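Local coordinates for uncharacterized protein DUF1344 (Bacteroides vulgatus ATCC 8482, PDB 3K6O) that is of unknown function but is a NigD-like protein, probably an exported lipoprotein, that joins an N-terminal OB domain to a C-terminal beta sandwich, at residues V22-Q27 with D52-E57; G61-L66 with I77-Y82; I91-D96 with N139-W144. One frame throughout, in Å; residues are numbered along the deposited sequence. Where two conformers were deposited one is given.

Contact 1 of 3, residues V22-Q27 with D52-E57; sequences VEKQPQ and DLKAGE
V22 lies against a type II beta turn, K54 to E57, in the NigD-like N-terminal OB domain, where the end of strand 16-23 meets the loop leading into strand 58-66. Two backbone bonds fasten it there: V22 N donates to E57 O at 2.8 Å, and G56 N returns the bond to V22 O at 2.9 Å. The isopropyl group packs on the turn, its CG2 near E57 O and L53. With CG1 anti to the backbone N (chi1 178°), this methyl reaches K54 O at 3.4 Å and L53 CB at 3.8 Å, and the V22 and L53 side chains cross at about a right angle. An alanine in place of V22 would probably open a gap beside L53 CB, since both methyls that touch it would be gone. On the solvent side, A55 CB lies 3.8 Å from E23 OE1 and also near K24 N. K24 itself runs past the carbonyl of L53, and its NZ comes within 4.3 Å of K54 NZ. A water accepts from both ammonium groups, which probably eases the repulsion between like charges. The turn is braced from within: its closing bond runs from E57 N to K54 O, and K54 N donates at 2.9 Å to E57 OE2, on the lone pair turned away from the other carboxylate oxygen.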
ATOM      1  N   VAL A  22      -0.678   4.090 -11.506  1.00 31.42           N
ATOM      2  CA  VAL A  22      -0.538   4.718 -12.797  1.00 31.61           C
ATOM      3  C   VAL A  22       0.086   3.719 -13.768  1.00 32.32           C
ATOM      4  O   VAL A  22       1.021   3.000 -13.430  1.00 32.08           O
ATOM      5  CB  VAL A  22       0.363   5.976 -12.685  1.00 31.95           C
ATOM      6  CG1 VAL A  22       0.574   6.638 -14.067  1.00 30.05           C
ATOM      7  CG2 VAL A  22      -0.209   6.972 -11.678  1.00 30.70           C
ATOM      8  N   GLU A  23      -0.426   3.669 -14.986  1.00 32.83           N
ATOM      9  CA  GLU A  23       0.220   2.900 -16.022  1.00 32.98           C
ATOM     10  C   GLU A  23       0.196   3.694 -17.303  1.00 33.64           C
ATOM     11  O   GLU A  23      -0.510   4.676 -17.407  1.00 32.91           O
ATOM     12  CB  GLU A  23      -0.434   1.528 -16.153  1.00 33.40           C
ATOM     13  CG  GLU A  23      -0.369   0.680 -14.881  1.00 34.13           C
ATOM     14  CD  GLU A  23       1.063   0.241 -14.479  1.00 37.36           C
ATOM     15  OE1 GLU A  23       2.049   0.466 -15.220  1.00 38.08           O
ATOM     16  OE2 GLU A  23       1.199  -0.321 -13.384  1.00 40.60           O
ATOM     17  N   LYS A  24       1.036   3.280 -18.242  1.00 34.89           N
ATOM     18  CA  LYS A  24       1.156   3.893 -19.553  1.00 36.19           C
ATOM     19  C   LYS A  24       1.407   2.827 -20.609  1.00 36.80           C
ATOM     20  O   LYS A  24       2.040   1.827 -20.342  1.00 37.55           O
ATOM     21  CB  LYS A  24       2.308   4.897 -19.603  1.00 36.55           C
ATOM     22  CG  LYS A  24       2.161   6.037 -18.648  1.00 38.15           C
ATOM     23  CD  LYS A  24       3.268   7.071 -18.787  1.00 39.42           C
ATOM     24  CE  LYS A  24       2.997   8.068 -19.834  1.00 40.09           C
ATOM     25  NZ  LYS A  24       4.060   9.108 -19.836  1.00 41.37           N
ATOM     26  N   GLN A  25       0.893   3.049 -21.803  1.00 37.20           N
ATOM     27  CA  GLN A  25       1.245   2.238 -22.952  1.00 38.26           C
ATOM     28  C   GLN A  25       1.439   3.164 -24.141  1.00 37.78           C
ATOM     29  O   GLN A  25       0.804   4.214 -24.212  1.00 35.87           O
ATOM     30  CB  GLN A  25       0.175   1.183 -23.251  1.00 38.66           C
ATOM     31  CG  GLN A  25       0.102   0.095 -22.197  1.00 41.15           C
ATOM     32  CD  GLN A  25      -0.965  -0.913 -22.527  1.00 46.47           C
ATOM     33  OE1 GLN A  25      -2.055  -0.910 -21.946  1.00 49.21           O
ATOM     34  NE2 GLN A  25      -0.689  -1.741 -23.508  1.00 49.17           N
ATOM     35  N   PRO A  26       2.337   2.778 -25.071  1.00 38.44           N
ATOM     36  CA  PRO A  26       2.783   3.615 -26.200  1.00 38.33           C
ATOM     37  C   PRO A  26       1.658   4.128 -27.067  1.00 37.08           C
ATOM     38  O   PRO A  26       1.754   5.229 -27.585  1.00 38.06           O
ATOM     39  CB  PRO A  26       3.686   2.674 -27.026  1.00 38.02           C
ATOM     40  CG  PRO A  26       4.139   1.662 -26.090  1.00 39.30           C
ATOM     41  CD  PRO A  26       3.101   1.517 -24.995  1.00 39.43           C
ATOM     42  N   GLN A  27       0.607   3.337 -27.231  1.00 35.97           N
ATOM     43  CA  GLN A  27      -0.460   3.706 -28.176  1.00 35.46           C
ATOM     44  C   GLN A  27      -1.391   4.815 -27.627  1.00 34.09           C
ATOM     45  O   GLN A  27      -2.158   5.390 -28.381  1.00 33.98           O
ATOM     46  CB  GLN A  27      -1.276   2.478 -28.566  1.00 34.98           C
ATOM     47  CG  GLN A  27      -2.114   1.928 -27.423  1.00 35.65           C
ATOM     48  CD  GLN A  27      -1.534   0.722 -26.800  1.00 40.06           C
ATOM     49  OE1 GLN A  27      -0.300   0.589 -26.631  1.00 42.37           O
ATOM     50  NE2 GLN A  27      -2.413  -0.188 -26.426  1.00 42.74           N
ATOM     51  N   ASP A  52       1.925  14.190 -15.876  1.00 35.74           N
ATOM     52  CA  ASP A  52       3.325  13.782 -15.699  0.50 36.10           C
ATOM     53  C   ASP A  52       3.514  12.600 -14.746  1.00 36.50           C
ATOM     54  O   ASP A  52       4.657  12.237 -14.412  1.00 36.05           O
ATOM     55  CB  ASP A  52       4.191  14.986 -15.312  0.50 36.65           C
ATOM     56  CG  ASP A  52       3.955  16.164 -16.225  0.50 36.75           C
ATOM     57  OD1 ASP A  52       4.041  15.984 -17.460  0.50 37.21           O
ATOM     58  OD2 ASP A  52       3.636  17.257 -15.716  0.50 39.86           O
ATOM     59  N   LEU A  53       2.415  11.929 -14.396  1.00 35.92           N
ATOM     60  CA  LEU A  53       2.519  10.734 -13.604  1.00 35.87           C
ATOM     61  C   LEU A  53       3.182   9.659 -14.452  1.00 35.71           C
ATOM     62  O   LEU A  53       2.990   9.600 -15.659  1.00 35.19           O
ATOM     63  CB  LEU A  53       1.148  10.288 -13.089  1.00 35.70           C
ATOM     64  CG  LEU A  53       0.560  11.241 -12.049  1.00 34.94           C
ATOM     65  CD1 LEU A  53      -0.899  10.949 -11.780  1.00 34.57           C
ATOM     66  CD2 LEU A  53       1.363  11.175 -10.762  1.00 35.83           C
ATOM     67  N   LYS A  54       3.993   8.838 -13.802  1.00 36.05           N
ATOM     68  CA  LYS A  54       4.763   7.808 -14.476  1.00 36.65           C
ATOM     69  C   LYS A  54       4.232   6.441 -14.094  1.00 36.03           C
ATOM     70  O   LYS A  54       3.728   6.243 -12.989  1.00 36.01           O
ATOM     71  CB  LYS A  54       6.251   7.885 -14.088  1.00 36.99           C
ATOM     72  CG  LYS A  54       6.950   9.228 -14.336  1.00 39.10           C
ATOM     73  CD  LYS A  54       7.021   9.531 -15.861  1.00 43.94           C
ATOM     74  CE  LYS A  54       7.376  10.998 -16.180  1.00 45.51           C
ATOM     75  NZ  LYS A  54       6.544  11.494 -17.344  1.00 45.75           N
ATOM     76  N   ALA A  55       4.415   5.494 -15.001  1.00 35.60           N
ATOM     77  CA  ALA A  55       4.001   4.120 -14.801  1.00 35.99           C
ATOM     78  C   ALA A  55       4.598   3.581 -13.522  1.00 36.07           C
ATOM     79  O   ALA A  55       5.748   3.827 -13.240  1.00 36.96           O
ATOM     80  CB  ALA A  55       4.435   3.295 -15.979  1.00 36.47           C
ATOM     81  N   GLY A  56       3.791   2.884 -12.729  1.00 36.03           N
ATOM     82  CA  GLY A  56       4.237   2.298 -11.486  1.00 35.47           C
ATOM     83  C   GLY A  56       4.047   3.196 -10.285  1.00 35.61           C
ATOM     84  O   GLY A  56       4.085   2.723  -9.172  1.00 35.75           O
ATOM     85  N   GLU A  57       3.846   4.490 -10.479  1.00 35.22           N
ATOM     86  CA  GLU A  57       3.561   5.324  -9.343  1.00 35.97           C
ATOM     87  C   GLU A  57       2.211   4.921  -8.760  1.00 35.64           C
ATOM     88  O   GLU A  57       1.267   4.556  -9.482  1.00 35.06           O
ATOM     89  CB  GLU A  57       3.577   6.826  -9.693  1.00 36.41           C
ATOM     90  CG  GLU A  57       4.977   7.465  -9.852  1.00 38.81           C
ATOM     91  CD  GLU A  57       4.914   8.986  -9.988  1.00 39.90           C
ATOM     92  OE1 GLU A  57       4.919   9.710  -8.966  1.00 41.39           O
ATOM     93  OE2 GLU A  57       4.826   9.463 -11.123  1.00 41.59           O
TER
HETATM   94  O   HOH W   1       3.473  10.860 -17.738  1.00 36.72           O

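Contact 2 of 3, residues G61-L66 with I77-Y82; sequences GNYSFL and IRLNDY
I77 and Y63 lie side by side, pointing the same way, on the apolar face of an antiparallel beta hairpin formed by strands 58-66 and 75-93 in the OB domain. I77 CD1 comes to 3.7 Å from Y63 CD1, meeting the ring obliquely, whereas L79 CD1 sits at the ring's edge, near its plane, 3.8 Å from Y63 CE1. CG2 of I77, anti to the carbonyl carbon, is the branch that touches F65 CD2. Over one face of the Y63 ring lies G61 C, offset toward the rim, and Y63 OH bonds to A18 O of the adjoining strand 16-23. L33, against Y63 and I77, and L41, against I77 and F65, cover this side of the hairpin, so Y63, I77 and L79 are buried in the domain.

Between the strands, S64 and R78 form a hydrogen-bonded pair, S64 N to R78 O and R78 N to S64 O, each 3.0 Å. Further along, N80 and D81 both face N62 in a classic beta bulge: N80 N donates to N62 O, and N62 N to D81 O.

On the opposite, polar face, the bulge brings the N80 amide between two acceptors. N80 ND2 gives one nearly straight bond to N62 OD1 (2.8 Å), approaching from above that carbonyl plane, with the two amides nearly perpendicular. Its other N-H goes to S64 OG at 3.0 Å. Both acceptors lie in the N80 amide plane, which should fix its rotation. The guanidinium of R78 covers S64 CB with one face, and its NH1 reaches Q45 OE1. At its edge, R78 NE donates in plane to N80 OD1, 3.0 Å away.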
ATOM      1  N   GLY A  61      -6.457   8.189  -4.341  1.00 32.40           N
ATOM      2  CA  GLY A  61      -7.128   9.175  -5.157  1.00 32.01           C
ATOM      3  C   GLY A  61      -8.600   9.350  -4.901  1.00 32.12           C
ATOM      4  O   GLY A  61      -9.219   8.541  -4.223  1.00 32.30           O
ATOM      5  N   ASN A  62      -9.127  10.444  -5.456  1.00 31.38           N
ATOM      6  CA  ASN A  62     -10.520  10.824  -5.392  1.00 31.28           C
ATOM      7  C   ASN A  62     -11.089  10.879  -6.825  1.00 31.24           C
ATOM      8  O   ASN A  62     -10.746  11.773  -7.570  1.00 31.05           O
ATOM      9  CB  ASN A  62     -10.625  12.204  -4.713  1.00 31.35           C
ATOM     10  CG  ASN A  62     -12.034  12.701  -4.597  1.00 31.53           C
ATOM     11  OD1 ASN A  62     -12.920  12.321  -5.369  1.00 32.48           O
ATOM     12  ND2 ASN A  62     -12.260  13.581  -3.636  1.00 34.89           N
ATOM     13  N   TYR A  63     -11.952   9.926  -7.175  1.00 31.13           N
ATOM     14  CA  TYR A  63     -12.489   9.768  -8.529  1.00 31.01           C
ATOM     15  C   TYR A  63     -13.986   9.949  -8.560  1.00 31.57           C
ATOM     16  O   TYR A  63     -14.677   9.623  -7.595  1.00 31.61           O
ATOM     17  CB  TYR A  63     -12.146   8.367  -9.090  1.00 31.66           C
ATOM     18  CG  TYR A  63     -10.814   7.848  -8.616  1.00 29.82           C
ATOM     19  CD1 TYR A  63      -9.633   8.498  -8.975  1.00 30.64           C
ATOM     20  CD2 TYR A  63     -10.728   6.746  -7.789  1.00 32.86           C
ATOM     21  CE1 TYR A  63      -8.387   8.067  -8.524  1.00 30.08           C
ATOM     22  CE2 TYR A  63      -9.463   6.284  -7.317  1.00 31.42           C
ATOM     23  CZ  TYR A  63      -8.308   6.968  -7.693  1.00 30.70           C
ATOM     24  OH  TYR A  63      -7.079   6.572  -7.258  1.00 29.38           O
ATOM     25  N   SER A  64     -14.473  10.478  -9.686  1.00 31.34           N
ATOM     26  CA  SER A  64     -15.872  10.458 -10.047  1.00 31.14           C
ATOM     27  C   SER A  64     -16.026   9.644 -11.308  1.00 31.60           C
ATOM     28  O   SER A  64     -15.425   9.955 -12.352  1.00 31.82           O
ATOM     29  CB  SER A  64     -16.403  11.869 -10.326  1.00 30.84           C
ATOM     30  OG  SER A  64     -16.375  12.697  -9.178  1.00 29.65           O
ATOM     31  N   PHE A  65     -16.842   8.613 -11.241  1.00 31.94           N
ATOM     32  CA  PHE A  65     -17.006   7.743 -12.384  1.00 33.23           C
ATOM     33  C   PHE A  65     -18.093   8.328 -13.251  1.00 33.54           C
ATOM     34  O   PHE A  65     -19.241   8.353 -12.845  1.00 33.68           O
ATOM     35  CB  PHE A  65     -17.343   6.316 -11.932  1.00 33.80           C
ATOM     36  CG  PHE A  65     -16.224   5.642 -11.253  1.00 34.66           C
ATOM     37  CD1 PHE A  65     -15.923   5.932  -9.939  1.00 37.42           C
ATOM     38  CD2 PHE A  65     -15.446   4.734 -11.917  1.00 36.81           C
ATOM     39  CE1 PHE A  65     -14.846   5.308  -9.304  1.00 38.66           C
ATOM     40  CE2 PHE A  65     -14.377   4.114 -11.284  1.00 36.29           C
ATOM     41  CZ  PHE A  65     -14.088   4.398  -9.983  1.00 36.10           C
ATOM     42  N   LEU A  66     -17.722   8.840 -14.420  1.00 34.23           N
ATOM     43  CA  LEU A  66     -18.651   9.616 -15.232  1.00 34.68           C
ATOM     44  C   LEU A  66     -19.470   8.775 -16.217  1.00 35.20           C
ATOM     45  O   LEU A  66     -20.628   9.088 -16.483  1.00 35.76           O
ATOM     46  CB  LEU A  66     -17.918  10.723 -15.971  1.00 34.35           C
ATOM     47  CG  LEU A  66     -17.166  11.764 -15.140  1.00 34.70           C
ATOM     48  CD1 LEU A  66     -16.392  12.652 -16.084  1.00 33.99           C
ATOM     49  CD2 LEU A  66     -18.059  12.602 -14.186  1.00 34.35           C
ATOM     50  N   ILE A  77     -13.254   8.821 -16.107  1.00 30.74           N
ATOM     51  CA  ILE A  77     -13.390   9.460 -14.803  1.00 30.57           C
ATOM     52  C   ILE A  77     -12.963  10.920 -14.780  1.00 30.44           C
ATOM     53  O   ILE A  77     -12.269  11.398 -15.682  1.00 30.55           O
ATOM     54  CB  ILE A  77     -12.589   8.687 -13.689  1.00 30.78           C
ATOM     55  CG1 ILE A  77     -11.069   8.801 -13.909  1.00 32.17           C
ATOM     56  CG2 ILE A  77     -12.983   7.220 -13.679  1.00 30.47           C
ATOM     57  CD1 ILE A  77     -10.200   8.627 -12.653  1.00 32.17           C
ATOM     58  N   ARG A  78     -13.400  11.618 -13.730  1.00 29.72           N
ATOM     59  CA  ARG A  78     -12.814  12.876 -13.336  1.00 29.46           C
ATOM     60  C   ARG A  78     -11.879  12.572 -12.166  1.00 29.25           C
ATOM     61  O   ARG A  78     -12.287  11.945 -11.173  1.00 29.93           O
ATOM     62  CB  ARG A  78     -13.881  13.897 -12.889  1.00 29.30           C
ATOM     63  CG  ARG A  78     -13.292  15.152 -12.340  1.00 29.93           C
ATOM     64  CD  ARG A  78     -14.267  16.273 -12.188  1.00 32.53           C
ATOM     65  NE  ARG A  78     -15.416  15.928 -11.376  1.00 34.09           N
ATOM     66  CZ  ARG A  78     -16.663  15.794 -11.829  1.00 36.58           C
ATOM     67  NH1 ARG A  78     -16.965  15.945 -13.118  1.00 37.02           N
ATOM     68  NH2 ARG A  78     -17.625  15.491 -10.978  1.00 38.05           N
ATOM     69  N   LEU A  79     -10.647  13.029 -12.275  1.00 28.55           N
ATOM     70  CA  LEU A  79      -9.679  12.895 -11.200  1.00 29.27           C
ATOM     71  C   LEU A  79      -9.773  14.160 -10.355  1.00 29.37           C
ATOM     72  O   LEU A  79      -9.276  15.197 -10.765  1.00 28.96           O
ATOM     73  CB  LEU A  79      -8.271  12.719 -11.772  1.00 29.11           C
ATOM     74  CG  LEU A  79      -7.126  12.639 -10.768  1.00 28.29           C
ATOM     75  CD1 LEU A  79      -7.300  11.430  -9.798  1.00 27.38           C
ATOM     76  CD2 LEU A  79      -5.791  12.574 -11.494  1.00 26.93           C
ATOM     77  N   ASN A  80     -10.449  14.062  -9.202  1.00 29.37           N
ATOM     78  CA  ASN A  80     -10.725  15.220  -8.336  1.00 30.04           C
ATOM     79  C   ASN A  80      -9.521  15.631  -7.479  1.00 30.64           C
ATOM     80  O   ASN A  80      -9.344  16.790  -7.198  1.00 31.25           O
ATOM     81  CB  ASN A  80     -11.922  14.954  -7.405  1.00 29.69           C
ATOM     82  CG  ASN A  80     -13.208  14.588  -8.152  1.00 30.42           C
ATOM     83  OD1 ASN A  80     -13.588  15.247  -9.121  1.00 28.11           O
ATOM     84  ND2 ASN A  80     -13.887  13.536  -7.686  1.00 30.25           N
ATOM     85  N   ASP A  81      -8.691  14.679  -7.096  1.00 31.43           N
ATOM     86  CA  ASP A  81      -7.598  14.900  -6.154  1.00 32.28           C
ATOM     87  C   ASP A  81      -6.874  13.593  -5.973  1.00 32.92           C
ATOM     88  O   ASP A  81      -7.428  12.516  -6.275  1.00 32.95           O
ATOM     89  CB  ASP A  81      -8.147  15.322  -4.787  1.00 32.89           C
ATOM     90  CG  ASP A  81      -7.121  16.001  -3.913  1.00 32.84           C
ATOM     91  OD1 ASP A  81      -5.969  16.191  -4.322  1.00 33.67           O
ATOM     92  OD2 ASP A  81      -7.485  16.325  -2.771  1.00 34.84           O
ATOM     93  N   TYR A  82      -5.641  13.674  -5.490  1.00 32.76           N
ATOM     94  CA  TYR A  82      -4.959  12.491  -5.023  1.00 33.25           C
ATOM     95  C   TYR A  82      -3.743  12.865  -4.193  1.00 33.73           C
ATOM     96  O   TYR A  82      -3.359  14.033  -4.109  1.00 33.79           O
ATOM     97  CB  TYR A  82      -4.538  11.612  -6.203  1.00 32.77           C
ATOM     98  CG  TYR A  82      -3.506  12.246  -7.104  1.00 32.50           C
ATOM     99  CD1 TYR A  82      -3.882  13.096  -8.106  1.00 33.18           C
ATOM    100  CD2 TYR A  82      -2.155  12.000  -6.937  1.00 32.07           C
ATOM    101  CE1 TYR A  82      -2.951  13.682  -8.909  1.00 31.92           C
ATOM    102  CE2 TYR A  82      -1.223  12.590  -7.745  1.00 30.80           C
ATOM    103  CZ  TYR A  82      -1.640  13.436  -8.723  1.00 30.46           C
ATOM    104  OH  TYR A  82      -0.743  14.011  -9.570  1.00 31.70           O
TER

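Contact 3 of 3, residues I91-D96 with N139-W144; sequences IGLNPD and NEMIPW
M141, present as selenomethionine, lays its side chain across L93 and alongside P95. Its terminal CE is 3.4 Å from L93 CG, tighter than usual for two carbons, and the side chains cross at about a right angle. A bend at chi3 (-95°) turns CE toward the leucine. Nearer the backbone, M141 CG passes P95 CD at 3.6 Å, the two side chains sliding past each other in opposite directions. M98 of helix 98-101 also touches both L93 and M141.

The backbones meet where strand 133-139 ends parallel to strand 75-93 in the NigD-like C-terminal beta sandwich domain. L93 pairs with N139, and E140 N donates to L93 O at 2.9 Å. An Asx turn then bends the chain away, N139 OD1 accepting from M141 N at 3.0 Å, while N139 ND2 is held by E153. The extended E140 side chain runs past the L93 carbonyl, its OE2 3.5 Å from G92 CA; a CB on G92 would clash with that oxygen. With one backbone bond across it, the contact otherwise rests on apolar packing of M141 against L93 and P95; the E140 carboxylate lies nearest carbons of G92 and N94, so shape would matter more than charge.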
ATOM      1  N   ILE A  91      12.320  -6.404   1.935  1.00 31.86           N
ATOM      2  CA  ILE A  91      13.735  -6.653   2.177  1.00 30.86           C
ATOM      3  C   ILE A  91      13.937  -7.891   3.058  1.00 30.60           C
ATOM      4  O   ILE A  91      13.035  -8.351   3.751  1.00 29.69           O
ATOM      5  CB  ILE A  91      14.426  -5.433   2.850  1.00 30.31           C
ATOM      6  CG1 ILE A  91      13.834  -5.158   4.211  1.00 30.29           C
ATOM      7  CG2 ILE A  91      14.344  -4.153   1.965  1.00 30.75           C
ATOM      8  CD1 ILE A  91      14.691  -4.098   5.064  1.00 30.77           C
ATOM      9  N   GLY A  92      15.176  -8.372   3.078  1.00 30.94           N
ATOM     10  CA  GLY A  92      15.588  -9.484   3.934  1.00 30.25           C
ATOM     11  C   GLY A  92      16.014  -8.972   5.290  1.00 29.72           C
ATOM     12  O   GLY A  92      16.730  -7.977   5.378  1.00 30.73           O
ATOM     13  N   LEU A  93      15.507  -9.598   6.347  1.00 29.43           N
ATOM     14  CA  LEU A  93      15.925  -9.312   7.705  1.00 28.62           C
ATOM     15  C   LEU A  93      16.888 -10.418   8.139  1.00 28.54           C
ATOM     16  O   LEU A  93      16.524 -11.590   8.151  1.00 28.51           O
ATOM     17  CB  LEU A  93      14.687  -9.278   8.620  1.00 28.66           C
ATOM     18  CG  LEU A  93      14.954  -9.327  10.108  1.00 30.62           C
ATOM     19  CD1 LEU A  93      15.818  -8.118  10.536  1.00 26.13           C
ATOM     20  CD2 LEU A  93      13.637  -9.441  10.967  1.00 30.75           C
ATOM     21  N   ASN A  94      18.112 -10.055   8.497  1.00 27.66           N
ATOM     22  CA  ASN A  94      19.135 -11.019   8.871  1.00 27.63           C
ATOM     23  C   ASN A  94      19.862 -10.512  10.122  1.00 27.16           C
ATOM     24  O   ASN A  94      19.606  -9.426  10.549  1.00 25.39           O
ATOM     25  CB  ASN A  94      20.053 -11.252   7.673  1.00 27.90           C
ATOM     26  CG  ASN A  94      20.744  -9.996   7.216  1.00 28.84           C
ATOM     27  OD1 ASN A  94      21.468  -9.359   7.986  1.00 30.62           O
ATOM     28  ND2 ASN A  94      20.569  -9.642   5.964  1.00 31.30           N
ATOM     29  N   PRO A  95      20.741 -11.320  10.742  1.00 28.58           N
ATOM     30  CA  PRO A  95      21.404 -10.856  11.970  1.00 28.37           C
ATOM     31  C   PRO A  95      22.196  -9.560  11.827  1.00 28.23           C
ATOM     32  O   PRO A  95      22.306  -8.805  12.793  1.00 28.68           O
ATOM     33  CB  PRO A  95      22.363 -12.006  12.287  1.00 28.70           C
ATOM     34  CG  PRO A  95      21.668 -13.189  11.783  1.00 29.37           C
ATOM     35  CD  PRO A  95      21.018 -12.746  10.497  1.00 29.50           C
ATOM     36  N   ASP A  96      22.752  -9.287  10.653  1.00 28.59           N
ATOM     37  CA  ASP A  96      23.565  -8.068  10.468  1.00 29.49           C
ATOM     38  C   ASP A  96      22.773  -6.754  10.401  1.00 29.14           C
ATOM     39  O   ASP A  96      23.194  -5.768  11.006  1.00 29.25           O
ATOM     40  CB  ASP A  96      24.463  -8.179   9.241  1.00 29.63           C
ATOM     41  CG  ASP A  96      25.397  -9.345   9.354  1.00 32.23           C
ATOM     42  OD1 ASP A  96      26.186  -9.402  10.326  1.00 27.87           O
ATOM     43  OD2 ASP A  96      25.260 -10.245   8.505  1.00 39.13           O
ATOM     44  N   ASN A 139      11.900 -12.664   7.466  1.00 29.53           N
ATOM     45  CA  ASN A 139      12.780 -12.954   8.583  1.00 29.90           C
ATOM     46  C   ASN A 139      13.622 -14.172   8.249  1.00 31.19           C
ATOM     47  O   ASN A 139      13.110 -15.299   8.243  1.00 30.48           O
ATOM     48  CB  ASN A 139      11.957 -13.218   9.846  1.00 31.01           C
ATOM     49  CG  ASN A 139      12.821 -13.254  11.125  1.00 29.43           C
ATOM     50  OD1 ASN A 139      13.978 -13.587  11.033  1.00 32.29           O
ATOM     51  ND2 ASN A 139      12.239 -12.952  12.314  1.00 28.30           N
ATOM     52  N   GLU A 140      14.906 -13.953   7.984  1.00 31.70           N
ATOM     53  CA  GLU A 140      15.791 -15.013   7.556  1.00 33.07           C
ATOM     54  C   GLU A 140      16.459 -15.738   8.731  1.00 33.78           C
ATOM     55  O   GLU A 140      17.330 -16.589   8.503  1.00 35.36           O
ATOM     56  CB  GLU A 140      16.840 -14.458   6.587  1.00 32.20           C
ATOM     57  CG  GLU A 140      16.205 -13.854   5.304  1.00 34.61           C
ATOM     58  CD  GLU A 140      17.181 -13.094   4.435  1.00 35.11           C
ATOM     59  OE1 GLU A 140      18.309 -12.910   4.873  1.00 35.17           O
ATOM     60  OE2 GLU A 140      16.833 -12.693   3.298  1.00 37.90           O
HETATM   61  N   MSE A 141      16.052 -15.415   9.965  1.00 34.66           N
HETATM   62  CA  MSE A 141      16.651 -15.964  11.180  1.00 35.52           C
HETATM   63  C   MSE A 141      15.854 -17.114  11.865  1.00 36.78           C
HETATM   64  O   MSE A 141      16.324 -17.687  12.861  1.00 36.55           O
HETATM   65  CB  MSE A 141      16.790 -14.825  12.244  1.00 36.32           C
HETATM   66  CG  MSE A 141      17.893 -13.806  11.938  1.00 37.61           C
HETATM   67 SE   MSE A 141      18.000 -12.437  13.275  1.00 38.17          SE
HETATM   68  CE  MSE A 141      16.843 -11.139  12.313  1.00 38.88           C
ATOM     69  N   ILE A 142      14.656 -17.404  11.357  1.00 37.22           N
ATOM     70  CA  ILE A 142      13.753 -18.372  11.931  1.00 37.43           C
ATOM     71  C   ILE A 142      13.475 -19.475  10.897  1.00 38.71           C
ATOM     72  O   ILE A 142      13.598 -19.226   9.723  1.00 37.09           O
ATOM     73  CB  ILE A 142      12.445 -17.720  12.290  1.00 36.68           C
ATOM     74  CG1 ILE A 142      11.722 -17.164  11.058  1.00 37.47           C
ATOM     75  CG2 ILE A 142      12.658 -16.582  13.261  1.00 37.72           C
ATOM     76  CD1 ILE A 142      10.366 -16.598  11.408  1.00 36.95           C
ATOM     77  N   PRO A 143      13.030 -20.663  11.335  1.00 39.80           N
ATOM     78  CA  PRO A 143      12.820 -21.741  10.364  1.00 40.80           C
ATOM     79  C   PRO A 143      11.667 -21.527   9.375  1.00 41.95           C
ATOM     80  O   PRO A 143      10.775 -20.685   9.586  1.00 39.96           O
ATOM     81  CB  PRO A 143      12.552 -22.982  11.231  1.00 40.98           C
ATOM     82  CG  PRO A 143      12.322 -22.497  12.637  1.00 41.25           C
ATOM     83  CD  PRO A 143      12.871 -21.097  12.743  1.00 40.39           C
ATOM     84  N   TRP A 144      11.697 -22.313   8.298  1.00 43.82           N
ATOM     85  CA  TRP A 144      10.526 -22.468   7.405  1.00 45.86           C
ATOM     86  C   TRP A 144       9.302 -22.898   8.202  1.00 46.62           C
ATOM     87  O   TRP A 144       9.405 -23.696   9.132  1.00 45.61           O
ATOM     88  CB  TRP A 144      10.758 -23.576   6.369  1.00 46.61           C
ATOM     89  CG  TRP A 144      12.054 -23.454   5.625  1.00 48.43           C
ATOM     90  CD1 TRP A 144      13.138 -24.305   5.672  1.00 49.39           C
ATOM     91  CD2 TRP A 144      12.386 -22.421   4.715  1.00 46.71           C
ATOM     92  NE1 TRP A 144      14.132 -23.837   4.833  1.00 49.55           N
ATOM     93  CE2 TRP A 144      13.689 -22.678   4.240  1.00 48.50           C
ATOM     94  CE3 TRP A 144      11.717 -21.288   4.275  1.00 47.30           C
ATOM     95  CZ2 TRP A 144      14.326 -21.839   3.343  1.00 48.92           C
ATOM     96  CZ3 TRP A 144      12.338 -20.463   3.406  1.00 49.33           C
ATOM     97  CH2 TRP A 144      13.637 -20.734   2.938  1.00 49.63           C
TER

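How the contacts relate
Contacts 1 and 2 both belong to the OB domain and touch, L53 CD2 lying 3.7 Å from Y82 OH; contact 3 sits in the beta sandwich, its nearest atoms about 17 Å from contact 1 and about 25 Å from contact 2. The long strand 75-93 nevertheless serves both contact 2 and contact 3, on opposite sides of the chain's centre. Contact 2 is the most sheet-like, with an apolar face turned inward and a polar network behind it. Contact 1 has a buried valine but a charged, hydrated margin, while contact 3 is a surface junction at a strand end, with one buried leucine.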